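PDB 3K6O: NigD-like protein from Bacteroides vulgatus ATCC 8482, which is of unknown function but combines an OB-type N-terminal domain with a C-terminal beta sandwich and is probably exported as a lipoprotein. Local coordinates for residues T21-P26 with L53-R58; K40-Q45 with A68-F73; I91-D96 with V137-I142; M111-D116 with G209-G214. One frame throughout, in Å; residues are numbered along the deposited sequence.

Contact 1: T21-P26 with L53-R58; sequences TVEKQP and LKAGER
Val-22 and Leu-53 set their side chains at about a right angle in the buried, closely packed part of the contact. Val-22 CG1, anti to its own backbone N (chi1 178°), lies 3.8 Å from Leu-53 CB and also rests against the carbonyl oxygen of Lys-54. Both polar backbone atoms of Val-22 are used: its N gives a bond to Glu-57 O at 2.8 Å, and its O accepts from Gly-56 N at 2.9 Å. Next along, Arg-58 NH1 reaches Thr-21 OG1 at the guanidinium edge in a weak bond of 3.1 Å, while the main partner of Arg-58 is Asp-36. An alanine at Thr-21 would probably cost NH1 this bond and open a gap beside the Glu-57 carbonyl, where CG2 now packs. The solvent side is looser: Lys-24 NZ and Lys-54 NZ, like charges 4.3 Å apart, both donate to one water. Lys-54 N also donates to the anti lone pair of Glu-57 OE2, bracing from within a type II beta turn, Lys-54 to Glu-57, that leads into the antiparallel pairing of strands 16-23 and 58-66 in the OB-type domain, with Thr-21 and Arg-58 as a non-hydrogen-bonded pair.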
loop_
_atom_site.group_PDB
_atom_site.type_symbol
_atom_site.label_atom_id
_atom_site.label_comp_id
_atom_site.label_asym_id
_atom_site.label_seq_id
_atom_site.Cartn_x
_atom_site.Cartn_y
_atom_site.Cartn_z
ATOM N N THR A 21 0.074 -3.600 9.468
ATOM C CA THR A 21 0.342 -2.312 10.056
ATOM C C THR A 21 0.666 -2.551 11.500
ATOM O O THR A 21 -0.016 -3.289 12.178
ATOM C CB THR A 21 -0.872 -1.354 9.935
ATOM O OG1 THR A 21 -1.340 -1.317 8.574
ATOM C CG2 THR A 21 -0.477 0.089 10.354
ATOM N N VAL A 22 1.740 -1.943 11.949
ATOM C CA VAL A 22 2.150 -1.996 13.331
ATOM C C VAL A 22 1.187 -1.156 14.165
ATOM O O VAL A 22 0.795 -0.061 13.776
ATOM C CB VAL A 22 3.593 -1.448 13.481
ATOM C CG1 VAL A 22 4.038 -1.442 14.962
ATOM C CG2 VAL A 22 4.573 -2.237 12.614
ATOM N N GLU A 23 0.801 -1.663 15.324
ATOM C CA GLU A 23 0.051 -0.861 16.261
ATOM C C GLU A 23 0.580 -1.115 17.649
ATOM O O GLU A 23 1.321 -2.052 17.866
ATOM C CB GLU A 23 -1.442 -1.142 16.127
ATOM C CG GLU A 23 -2.015 -0.835 14.741
ATOM C CD GLU A 23 -2.004 0.670 14.365
ATOM O OE1 GLU A 23 -1.671 1.550 15.194
ATOM O OE2 GLU A 23 -2.317 0.968 13.205
ATOM N N LYS A 24 0.234 -0.216 18.561
ATOM C CA LYS A 24 0.621 -0.285 19.959
ATOM C C LYS A 24 -0.513 0.211 20.842
ATOM O O LYS A 24 -1.261 1.086 20.458
ATOM C CB LYS A 24 1.858 0.568 20.244
ATOM C CG LYS A 24 3.071 0.152 19.478
ATOM C CD LYS A 24 4.310 0.952 19.853
ATOM C CE LYS A 24 5.011 0.412 21.028
ATOM N NZ LYS A 24 6.268 1.171 21.267
ATOM N N GLN A 25 -0.637 -0.367 22.021
ATOM C CA GLN A 25 -1.520 0.158 23.044
ATOM C C GLN A 25 -0.794 0.083 24.377
ATOM O O GLN A 25 0.034 -0.803 24.576
ATOM C CB GLN A 25 -2.844 -0.609 23.099
ATOM C CG GLN A 25 -3.717 -0.378 21.881
ATOM C CD GLN A 25 -5.001 -1.156 21.974
ATOM O OE1 GLN A 25 -5.171 -2.198 21.333
ATOM N NE2 GLN A 25 -5.890 -0.697 22.825
ATOM N N PRO A 26 -1.098 1.031 25.287
ATOM C CA PRO A 26 -0.383 1.222 26.563
ATOM C C PRO A 26 -0.326 -0.013 27.428
ATOM O O PRO A 26 0.656 -0.215 28.122
ATOM C CB PRO A 26 -1.197 2.321 27.282
ATOM C CG PRO A 26 -1.886 3.038 26.226
ATOM C CD PRO A 26 -2.095 2.095 25.058
ATOM N N LEU A 53 9.483 -1.035 16.260
ATOM C CA LEU A 53 8.507 -0.610 15.294
ATOM C C LEU A 53 7.503 0.290 15.997
ATOM O O LEU A 53 7.190 0.096 17.164
ATOM C CB LEU A 53 7.828 -1.809 14.626
ATOM C CG LEU A 53 8.768 -2.601 13.719
ATOM C CD1 LEU A 53 8.171 -3.930 13.314
ATOM C CD2 LEU A 53 9.128 -1.782 12.492
ATOM N N LYS A 54 7.036 1.299 15.276
ATOM C CA LYS A 54 6.131 2.294 15.822
ATOM C C LYS A 54 4.762 2.141 15.191
ATOM O O LYS A 54 4.638 1.728 14.039
ATOM C CB LYS A 54 6.644 3.719 15.548
ATOM C CG LYS A 54 8.056 4.044 16.054
ATOM C CD LYS A 54 8.099 4.003 17.610
ATOM C CE LYS A 54 9.530 3.962 18.184
ATOM N NZ LYS A 54 9.594 3.006 19.356
ATOM N N ALA A 55 3.749 2.543 15.943
ATOM C CA ALA A 55 2.371 2.502 15.498
ATOM C C ALA A 55 2.228 3.243 14.189
ATOM O O ALA A 55 2.798 4.297 14.025
ATOM C CB ALA A 55 1.490 3.109 16.551
ATOM N N GLY A 56 1.499 2.660 13.244
ATOM C CA GLY A 56 1.266 3.267 11.953
ATOM C C GLY A 56 2.282 2.877 10.904
ATOM O O GLY A 56 2.033 3.057 9.734
ATOM N N GLU A 57 3.431 2.345 11.291
ATOM C CA GLU A 57 4.350 1.877 10.289
ATOM C C GLU A 57 3.729 0.689 9.563
ATOM O O GLU A 57 3.020 -0.143 10.155
ATOM C CB GLU A 57 5.724 1.499 10.877
ATOM C CG GLU A 57 6.656 2.683 11.227
ATOM C CD GLU A 57 8.066 2.228 11.603
ATOM O OE1 GLU A 57 8.933 2.068 10.714
ATOM O OE2 GLU A 57 8.302 1.997 12.792
ATOM N N ARG A 58 4.053 0.589 8.289
ATOM C CA ARG A 58 3.500 -0.428 7.441
ATOM C C ARG A 58 4.620 -1.386 7.035
ATOM O O ARG A 58 5.719 -0.930 6.666
ATOM C CB ARG A 58 2.975 0.252 6.194
ATOM C CG ARG A 58 2.199 -0.653 5.290
ATOM C CD ARG A 58 0.736 -0.401 5.370
ATOM N NE ARG A 58 -0.018 -1.090 4.303
ATOM C CZ ARG A 58 -0.920 -2.050 4.519
ATOM N NH1 ARG A 58 -1.190 -2.476 5.750
ATOM N NH2 ARG A 58 -1.566 -2.582 3.486
HETATM O O HOH W 1 8.152 0.194 19.446
#

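Contact 2: K40-Q45 with A68-F73; sequences KLWVVQ and AGESGF
The backbone N of Lys-40 donates to a water 2.8 Å away, and the same water donates to Gly-72 O at 2.9 Å, so one solvent molecule links the start of strand 40-43 to the tip of a beta hairpin. That hairpin joins strands 58-66 and 75-93 of the OB-type domain, and its tip is a type I' turn from Glu-70 to Phe-73. Phe-73 N donates to Glu-70 O, and a weak bond from Glu-70 N to Phe-73 O completes the closure. Gly-72 has a positive phi of 96°, where a side chain would be jammed against the preceding carbonyl oxygen.

Direct contact is largely apolar, with no direct hydrogen bond between the segments. The Phe-73 ring meets the six-membered ring of Trp-42 obliquely, with planes 50° apart and centroids separated by 4.9 Å. Trp-42 CE3 stands over one face of the phenyl ring, displaced toward its rim, and comes within 3.5 Å of Phe-73 CZ. Trp-42 CG is anti to the backbone N (chi1 -171°), on the side of Phe-73, and Trp-42 CB packs against Phe-73 CG at 3.8 Å. Two tyrosines, Tyr-28 and Tyr-32, meet the same phenyl ring edge-to-face, making it part of an aromatic cluster. Glu-70 turns one carboxylate oxygen, OE1, to Asn-76 for a hydrogen bond; the other, OE2, merely approaches Trp-42 CB. Past the aromatic pair the Lys-40 chain runs by the turn, with CD and CE near the Gly-72 carbonyl, and its CB lies 3.7 Å from Phe-73 CD1.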
loop_
_atom_site.group_PDB
_atom_site.type_symbol
_atom_site.label_atom_id
_atom_site.label_comp_id
_atom_site.label_asym_id
_atom_site.label_seq_id
_atom_site.Cartn_x
_atom_site.Cartn_y
_atom_site.Cartn_z
ATOM N N LYS A 40 -5.497 -9.168 14.658
ATOM C CA LYS A 40 -4.344 -8.691 15.381
ATOM C C LYS A 40 -3.467 -9.879 15.702
ATOM O O LYS A 40 -3.951 -10.894 16.237
ATOM C CB LYS A 40 -4.762 -8.028 16.678
ATOM C CG LYS A 40 -5.693 -6.810 16.542
ATOM C CD LYS A 40 -5.915 -6.212 17.927
ATOM C CE LYS A 40 -7.392 -5.886 18.200
ATOM N NZ LYS A 40 -7.935 -4.852 17.223
ATOM N N LEU A 41 -2.181 -9.728 15.420
ATOM C CA LEU A 41 -1.203 -10.793 15.601
ATOM C C LEU A 41 -0.234 -10.434 16.709
ATOM O O LEU A 41 0.344 -9.330 16.693
ATOM C CB LEU A 41 -0.435 -11.010 14.291
ATOM C CG LEU A 41 -1.264 -11.252 13.020
ATOM C CD1 LEU A 41 -0.351 -11.464 11.812
ATOM C CD2 LEU A 41 -2.210 -12.427 13.208
ATOM N N TRP A 42 -0.079 -11.344 17.681
ATOM C CA TRP A 42 0.918 -11.191 18.688
ATOM C C TRP A 42 2.233 -11.903 18.331
ATOM O O TRP A 42 2.247 -13.129 18.045
ATOM C CB TRP A 42 0.406 -11.715 20.031
ATOM C CG TRP A 42 1.348 -11.381 21.143
ATOM C CD1 TRP A 42 2.206 -12.222 21.777
ATOM C CD2 TRP A 42 1.557 -10.082 21.719
ATOM N NE1 TRP A 42 2.923 -11.539 22.729
ATOM C CE2 TRP A 42 2.544 -10.223 22.715
ATOM C CE3 TRP A 42 0.992 -8.814 21.488
ATOM C CZ2 TRP A 42 3.003 -9.140 23.476
ATOM C CZ3 TRP A 42 1.446 -7.730 22.243
ATOM C CH2 TRP A 42 2.436 -7.903 23.226
ATOM N N VAL A 43 3.340 -11.167 18.401
ATOM C CA VAL A 43 4.657 -11.725 18.056
ATOM C C VAL A 43 5.285 -12.476 19.231
ATOM O O VAL A 43 5.695 -11.858 20.219
ATOM C CB VAL A 43 5.638 -10.632 17.553
ATOM C CG1 VAL A 43 6.984 -11.271 17.128
ATOM C CG2 VAL A 43 5.022 -9.812 16.383
ATOM N N VAL A 44 5.359 -13.807 19.140
ATOM C CA VAL A 44 5.953 -14.601 20.207
ATOM C C VAL A 44 7.345 -15.110 19.817
ATOM O O VAL A 44 8.083 -15.507 20.680
ATOM C CB VAL A 44 5.063 -15.816 20.644
ATOM C CG1 VAL A 44 3.746 -15.325 21.223
ATOM C CG2 VAL A 44 4.791 -16.782 19.446
ATOM N N GLN A 45 7.677 -15.119 18.524
ATOM C CA GLN A 45 9.028 -15.402 18.060
ATOM C C GLN A 45 9.359 -14.419 16.940
ATOM O O GLN A 45 8.482 -14.029 16.165
ATOM C CB GLN A 45 9.128 -16.841 17.547
ATOM C CG GLN A 45 8.924 -17.942 18.642
ATOM C CD GLN A 45 8.813 -19.342 18.092
ATOM O OE1 GLN A 45 8.959 -19.559 16.889
ATOM N NE2 GLN A 45 8.529 -20.319 18.977
ATOM N N ALA A 68 -3.660 -20.250 17.875
ATOM C CA ALA A 68 -4.644 -19.256 18.283
ATOM C C ALA A 68 -4.073 -18.410 19.424
ATOM O O ALA A 68 -3.293 -18.893 20.228
ATOM C CB ALA A 68 -5.972 -19.930 18.728
ATOM N N GLY A 69 -4.488 -17.154 19.498
ATOM C CA GLY A 69 -3.952 -16.226 20.489
ATOM C C GLY A 69 -4.768 -16.082 21.753
ATOM O O GLY A 69 -5.232 -17.040 22.298
ATOM N N GLU A 70 -4.920 -14.851 22.212
ATOM C CA GLU A 70 -5.446 -14.555 23.525
ATOM C C GLU A 70 -5.618 -13.066 23.611
ATOM O O GLU A 70 -4.981 -12.331 22.851
ATOM C CB GLU A 70 -4.436 -14.969 24.606
ATOM C CG GLU A 70 -3.045 -14.262 24.464
ATOM C CD GLU A 70 -2.213 -14.806 23.304
ATOM O OE1 GLU A 70 -2.094 -16.037 23.207
ATOM O OE2 GLU A 70 -1.688 -14.015 22.493
ATOM N N SER A 71 -6.482 -12.616 24.516
ATOM C CA SER A 71 -6.563 -11.229 24.898
ATOM C C SER A 71 -6.823 -10.310 23.693
ATOM O O SER A 71 -6.396 -9.146 23.698
ATOM C CB SER A 71 -5.244 -10.865 25.616
ATOM O OG SER A 71 -5.333 -9.695 26.428
ATOM N N GLY A 72 -7.532 -10.845 22.689
ATOM C CA GLY A 72 -7.931 -10.124 21.465
ATOM C C GLY A 72 -7.007 -10.309 20.253
ATOM O O GLY A 72 -7.280 -9.761 19.168
ATOM N N PHE A 73 -5.891 -11.031 20.436
ATOM C CA PHE A 73 -4.991 -11.335 19.328
ATOM C C PHE A 73 -5.456 -12.630 18.733
ATOM O O PHE A 73 -5.561 -13.641 19.434
ATOM C CB PHE A 73 -3.520 -11.401 19.801
ATOM C CG PHE A 73 -3.060 -10.125 20.423
ATOM C CD1 PHE A 73 -2.788 -9.042 19.645
ATOM C CD2 PHE A 73 -3.007 -9.978 21.793
ATOM C CE1 PHE A 73 -2.431 -7.814 20.210
ATOM C CE2 PHE A 73 -2.649 -8.778 22.366
ATOM C CZ PHE A 73 -2.348 -7.688 21.564
HETATM O O HOH W 2 -7.563 -10.038 16.323
#

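Contact 3: I91-D96 with V137-I142; sequences IGLNPD and VVNEMI
Val-138 and the residues facing it, Ile-91 to Leu-93, form a parallel strand pair in the beta sandwich domain, joining the end of strand 75-93 to that of strand 133-139. Val-138 spends both its backbone groups on the neighbour: its N donates to Ile-91 O at 3.0 Å, and its O accepts from Leu-93 N at 2.9 Å. The pattern runs one step past strand 133-139, where Glu-140 N gives its hydrogen to Leu-93 O at 2.9 Å. Side chains take over where the strands stop. Asn-139 OD1 accepts from Met-141 N at 3.0 Å, an Asx turn, while its ND2 donates to Glu-153 OE2 on strand 149-157. On the other segment, Asn-97 supplies both the donor for Gly-92 O and the acceptor for Asn-94 N. Glu-140 OE2 lies 3.5 Å from Gly-92 CA, where a beta carbon would collide with it. On the face shared by Ile-91, Leu-93, Val-137 and Asn-139, Val-137 CG1 meets Ile-91 CG1, and Val-137 CG2 meets Leu-93 CB. Met-141, a selenomethionine, brings CE to 3.7 Å from Leu-93 CD1, and it runs antiparallel alongside Pro-95, with Met-141 CG 3.6 Å from Pro-95 CD.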
loop_
_atom_site.group_PDB
_atom_site.type_symbol
_atom_site.label_atom_id
_atom_site.label_comp_id
_atom_site.label_asym_id
_atom_site.label_seq_id
_atom_site.Cartn_x
_atom_site.Cartn_y
_atom_site.Cartn_z
ATOM N N ILE A 91 -2.680 13.591 -2.153
ATOM C CA ILE A 91 -2.522 15.027 -2.342
ATOM C C ILE A 91 -3.499 15.560 -3.396
ATOM O O ILE A 91 -4.043 14.820 -4.211
ATOM C CB ILE A 91 -1.071 15.394 -2.763
ATOM C CG1 ILE A 91 -0.721 14.779 -4.096
ATOM C CG2 ILE A 91 -0.024 14.966 -1.690
ATOM C CD1 ILE A 91 0.650 15.351 -4.711
ATOM N N GLY A 92 -3.642 16.881 -3.415
ATOM C CA GLY A 92 -4.450 17.583 -4.412
ATOM C C GLY A 92 -3.622 17.890 -5.636
ATOM O O GLY A 92 -2.480 18.327 -5.517
ATOM N N LEU A 93 -4.163 17.583 -6.811
ATOM C CA LEU A 93 -3.552 17.941 -8.075
ATOM C C LEU A 93 -4.289 19.165 -8.620
ATOM O O LEU A 93 -5.495 19.115 -8.845
ATOM C CB LEU A 93 -3.672 16.755 -9.050
ATOM C CG LEU A 93 -3.394 17.055 -10.507
ATOM C CD1 LEU A 93 -1.952 17.587 -10.677
ATOM C CD2 LEU A 93 -3.684 15.830 -11.455
ATOM N N ASN A 94 -3.575 20.261 -8.836
ATOM C CA ASN A 94 -4.173 21.505 -9.295
ATOM C C ASN A 94 -3.291 22.102 -10.399
ATOM O O ASN A 94 -2.247 21.583 -10.659
ATOM C CB ASN A 94 -4.371 22.428 -8.094
ATOM C CG ASN A 94 -3.080 22.762 -7.397
ATOM O OD1 ASN A 94 -2.160 23.313 -8.006
ATOM N ND2 ASN A 94 -3.003 22.477 -6.118
ATOM N N PRO A 95 -3.734 23.172 -11.083
ATOM C CA PRO A 95 -2.914 23.718 -12.175
ATOM C C PRO A 95 -1.505 24.146 -11.774
ATOM O O PRO A 95 -0.591 24.078 -12.596
ATOM C CB PRO A 95 -3.714 24.948 -12.612
ATOM C CG PRO A 95 -5.102 24.571 -12.352
ATOM C CD PRO A 95 -5.065 23.802 -11.055
ATOM N N ASP A 96 -1.308 24.589 -10.539
ATOM C CA ASP A 96 0.025 25.057 -10.107
ATOM C C ASP A 96 1.066 23.952 -9.880
ATOM O O ASP A 96 2.215 24.116 -10.289
ATOM C CB ASP A 96 -0.068 25.928 -8.860
ATOM C CG ASP A 96 -0.925 27.132 -9.099
ATOM O OD1 ASP A 96 -0.615 27.929 -10.016
ATOM O OD2 ASP A 96 -1.964 27.214 -8.418
ATOM N N VAL A 137 -3.476 11.142 -6.403
ATOM C CA VAL A 137 -3.946 12.489 -6.351
ATOM C C VAL A 137 -5.427 12.559 -6.571
ATOM O O VAL A 137 -5.999 11.726 -7.258
ATOM C CB VAL A 137 -3.219 13.317 -7.409
ATOM C CG1 VAL A 137 -1.683 13.049 -7.329
ATOM C CG2 VAL A 137 -3.793 13.000 -8.779
ATOM N N VAL A 138 -6.044 13.583 -6.003
ATOM C CA VAL A 138 -7.366 14.043 -6.424
ATOM C C VAL A 138 -7.226 15.133 -7.462
ATOM O O VAL A 138 -6.607 16.160 -7.199
ATOM C CB VAL A 138 -8.162 14.597 -5.235
ATOM C CG1 VAL A 138 -9.632 15.067 -5.661
ATOM C CG2 VAL A 138 -8.189 13.561 -4.102
ATOM N N ASN A 139 -7.793 14.911 -8.640
ATOM C CA ASN A 139 -7.657 15.859 -9.730
ATOM C C ASN A 139 -8.664 16.979 -9.544
ATOM O O ASN A 139 -9.867 16.775 -9.753
ATOM C CB ASN A 139 -7.897 15.157 -11.069
ATOM C CG ASN A 139 -7.493 16.027 -12.279
ATOM O OD1 ASN A 139 -7.537 17.229 -12.169
ATOM N ND2 ASN A 139 -7.146 15.412 -13.438
ATOM N N GLU A 140 -8.179 18.158 -9.166
ATOM C CA GLU A 140 -9.042 19.277 -8.859
ATOM C C GLU A 140 -9.362 20.133 -10.091
ATOM O O GLU A 140 -9.994 21.190 -9.949
ATOM C CB GLU A 140 -8.418 20.127 -7.748
ATOM C CG GLU A 140 -8.223 19.333 -6.428
ATOM C CD GLU A 140 -7.404 20.062 -5.386
ATOM O OE1 GLU A 140 -6.871 21.113 -5.716
ATOM O OE2 GLU A 140 -7.306 19.599 -4.225
HETATM N N MSE A 141 -8.943 19.682 -11.280
HETATM C CA MSE A 141 -9.106 20.427 -12.527
HETATM C C MSE A 141 -10.283 19.967 -13.439
HETATM O O MSE A 141 -10.539 20.589 -14.482
HETATM C CB MSE A 141 -7.802 20.289 -13.382
HETATM C CG MSE A 141 -6.609 21.085 -12.845
HETATM SE SE MSE A 141 -5.047 20.863 -13.933
HETATM C CE MSE A 141 -4.266 19.392 -12.850
ATOM N N ILE A 142 -10.947 18.874 -13.062
ATOM C CA ILE A 142 -11.997 18.263 -13.841
ATOM C C ILE A 142 -13.296 18.257 -13.019
ATOM O O ILE A 142 -13.230 18.288 -11.815
ATOM C CB ILE A 142 -11.641 16.839 -14.173
ATOM C CG1 ILE A 142 -11.505 15.972 -12.916
ATOM C CG2 ILE A 142 -10.336 16.771 -14.932
ATOM C CD1 ILE A 142 -11.245 14.523 -13.256
#

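Contact 4: M111-D116 with G209-G214; sequences MWPSDD and GEDVPG
Trp-112, in the extended backbone of strand 107-113, approaches Asp-211 to 6.0 Å between CA atoms, too far for strand pairing. Asp-211 is the third residue of a type I turn from Gly-209 to Val-212, closed by Val-212 N donating to Gly-209 O at 3.3 Å. Beyond the turn the chain passes through Val-212 and Pro-213 across the indole. The segments share no direct hydrogen bond, and the nearest backbone approach to the tryptophan side chain is that of Asp-211 O, 3.4 Å from Trp-112 CB.

The indole serves as a platform. Trp-112 CG, set between the backbone N and the carbonyl carbon (chi1 78°), lies 3.7 Å from Pro-213 CD. The same CD makes a CH-pi contact over the six-membered ring, 3.7 Å from its centroid and 23° off the normal, and Val-212 CA makes a longer one over the five-membered ring at 4.3 Å. Val-212 CG2 adds a contact of 3.9 Å with Trp-112 CD1, and Pro-213 CG lies near CE3. An alanine at Trp-112 would probably remove the ring face under Val-212 CA and Pro-213 CD and open a gap there, while CB would still touch Asp-211 O. Alongside, Pro-113 CG and CD pass near Asp-211 OD2.

Phe-215 meets the indole at about 50°, just ahead of helix 217-221. Phe-203 of strand 199-204 touches both Pro-113 and Asp-211, and Trp-112 is paired through its backbone with Asn-119 of strand 117-125, so the C-terminal loop is laid against the beta sandwich.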
loop_
_atom_site.group_PDB
_atom_site.type_symbol
_atom_site.label_atom_id
_atom_site.label_comp_id
_atom_site.label_asym_id
_atom_site.label_seq_id
_atom_site.Cartn_x
_atom_site.Cartn_y
_atom_site.Cartn_z
HETATM N N MSE A 111 -1.871 -3.734 -7.866
HETATM C CA MSE A 111 -2.583 -2.685 -7.174
HETATM C C MSE A 111 -3.871 -3.203 -6.588
HETATM O O MSE A 111 -4.651 -3.821 -7.285
HETATM C CB MSE A 111 -2.885 -1.502 -8.089
HETATM C CG MSE A 111 -3.705 -0.361 -7.350
HETATM SE SE MSE A 111 -4.402 0.887 -8.717
HETATM C CE MSE A 111 -2.691 1.457 -9.259
ATOM N N TRP A 112 -4.106 -2.905 -5.312
ATOM C CA TRP A 112 -5.353 -3.285 -4.675
ATOM C C TRP A 112 -5.625 -2.400 -3.473
ATOM O O TRP A 112 -4.698 -1.985 -2.782
ATOM C CB TRP A 112 -5.331 -4.763 -4.262
ATOM C CG TRP A 112 -4.560 -5.064 -3.007
ATOM C CD1 TRP A 112 -5.073 -5.314 -1.794
ATOM C CD2 TRP A 112 -3.136 -5.161 -2.872
ATOM N NE1 TRP A 112 -4.068 -5.597 -0.900
ATOM C CE2 TRP A 112 -2.865 -5.487 -1.539
ATOM C CE3 TRP A 112 -2.066 -5.017 -3.757
ATOM C CZ2 TRP A 112 -1.563 -5.644 -1.047
ATOM C CZ3 TRP A 112 -0.755 -5.196 -3.266
ATOM C CH2 TRP A 112 -0.523 -5.512 -1.931
ATOM N N PRO A 113 -6.900 -2.104 -3.222
ATOM C CA PRO A 113 -7.266 -1.421 -1.990
ATOM C C PRO A 113 -7.485 -2.400 -0.860
ATOM O O PRO A 113 -7.892 -3.530 -1.090
ATOM C CB PRO A 113 -8.602 -0.756 -2.348
ATOM C CG PRO A 113 -9.233 -1.696 -3.327
ATOM C CD PRO A 113 -8.066 -2.354 -4.092
ATOM N N SER A 114 -7.224 -1.935 0.344
ATOM C CA SER A 114 -7.626 -2.566 1.566
ATOM C C SER A 114 -8.499 -1.540 2.310
ATOM O O SER A 114 -8.741 -0.445 1.799
ATOM C CB SER A 114 -6.385 -2.874 2.403
ATOM O OG SER A 114 -5.700 -1.664 2.689
ATOM N N ASP A 115 -8.900 -1.857 3.537
ATOM C CA ASP A 115 -9.781 -0.968 4.295
ATOM C C ASP A 115 -9.182 0.411 4.431
ATOM O O ASP A 115 -9.929 1.377 4.430
ATOM C CB ASP A 115 -10.117 -1.523 5.703
ATOM C CG ASP A 115 -11.391 -0.862 6.343
ATOM O OD1 ASP A 115 -12.451 -0.778 5.670
ATOM O OD2 ASP A 115 -11.320 -0.428 7.535
ATOM N N ASP A 116 -7.860 0.510 4.591
ATOM C CA ASP A 116 -7.243 1.794 4.905
ATOM C C ASP A 116 -6.338 2.323 3.818
ATOM O O ASP A 116 -6.020 3.506 3.863
ATOM C CB ASP A 116 -6.402 1.773 6.195
ATOM C CG ASP A 116 -7.202 1.443 7.438
ATOM O OD1 ASP A 116 -8.383 1.848 7.582
ATOM O OD2 ASP A 116 -6.607 0.783 8.300
ATOM N N GLY A 209 -12.048 -9.257 0.010
ATOM C CA GLY A 209 -10.737 -9.919 0.074
ATOM C C GLY A 209 -10.275 -10.546 -1.259
ATOM O O GLY A 209 -9.114 -10.960 -1.376
ATOM N N GLU A 210 -11.169 -10.598 -2.253
ATOM C CA GLU A 210 -10.869 -11.215 -3.560
ATOM C C GLU A 210 -9.890 -10.366 -4.393
ATOM O O GLU A 210 -9.278 -10.868 -5.313
ATOM C CB GLU A 210 -12.153 -11.434 -4.377
ATOM C CG GLU A 210 -13.027 -12.540 -3.891
ATOM C CD GLU A 210 -14.456 -12.461 -4.426
ATOM O OE1 GLU A 210 -15.125 -11.417 -4.196
ATOM O OE2 GLU A 210 -14.905 -13.443 -5.069
ATOM N N ASP A 211 -9.747 -9.090 -4.051
ATOM C CA ASP A 211 -8.836 -8.216 -4.740
ATOM C C ASP A 211 -7.368 -8.418 -4.316
ATOM O O ASP A 211 -6.475 -7.919 -4.998
ATOM C CB ASP A 211 -9.187 -6.745 -4.445
ATOM C CG ASP A 211 -10.533 -6.308 -5.005
ATOM O OD1 ASP A 211 -11.116 -6.979 -5.875
ATOM O OD2 ASP A 211 -10.981 -5.236 -4.563
ATOM N N VAL A 212 -7.116 -9.103 -3.193
ATOM C CA VAL A 212 -5.772 -9.154 -2.608
ATOM C C VAL A 212 -4.922 -10.169 -3.377
ATOM O O VAL A 212 -5.301 -11.322 -3.476
ATOM C CB VAL A 212 -5.816 -9.520 -1.077
ATOM C CG1 VAL A 212 -4.408 -9.585 -0.485
ATOM C CG2 VAL A 212 -6.714 -8.500 -0.298
ATOM N N PRO A 213 -3.774 -9.737 -3.952
ATOM C CA PRO A 213 -2.928 -10.711 -4.651
ATOM C C PRO A 213 -2.245 -11.669 -3.687
ATOM O O PRO A 213 -2.018 -11.310 -2.555
ATOM C CB PRO A 213 -1.887 -9.834 -5.383
ATOM C CG PRO A 213 -2.166 -8.461 -5.014
ATOM C CD PRO A 213 -3.159 -8.404 -3.922
ATOM N N GLY A 214 -1.958 -12.884 -4.135
ATOM C CA GLY A 214 -1.073 -13.802 -3.390
ATOM C C GLY A 214 0.392 -13.440 -3.618
ATOM O O GLY A 214 0.779 -13.052 -4.718
HETATM O O HOH W 3 -6.165 -6.695 -7.080
#

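Contacts 1 and 2 lie within the OB-type domain, their centres about 14 Å apart; their segments alternate along the chain, and both close before contacts 3 and 4 open. Contact 3 belongs to the beta sandwich domain, on the opposite side of the chain's centre from contact 2 and about 42 Å from it, centre to centre. Strand 75-93 connects these ends: it pairs with strand 40-43 of contact 2 and supplies residues 91-93 of contact 3. Contact 4 is about 9 Å from the chain's centre; its nearest atoms come within about 4 Å of contact 1 without touching. Its segments alternate with those of contact 3. Separately, its packing holds the C-terminal loop to the sandwich.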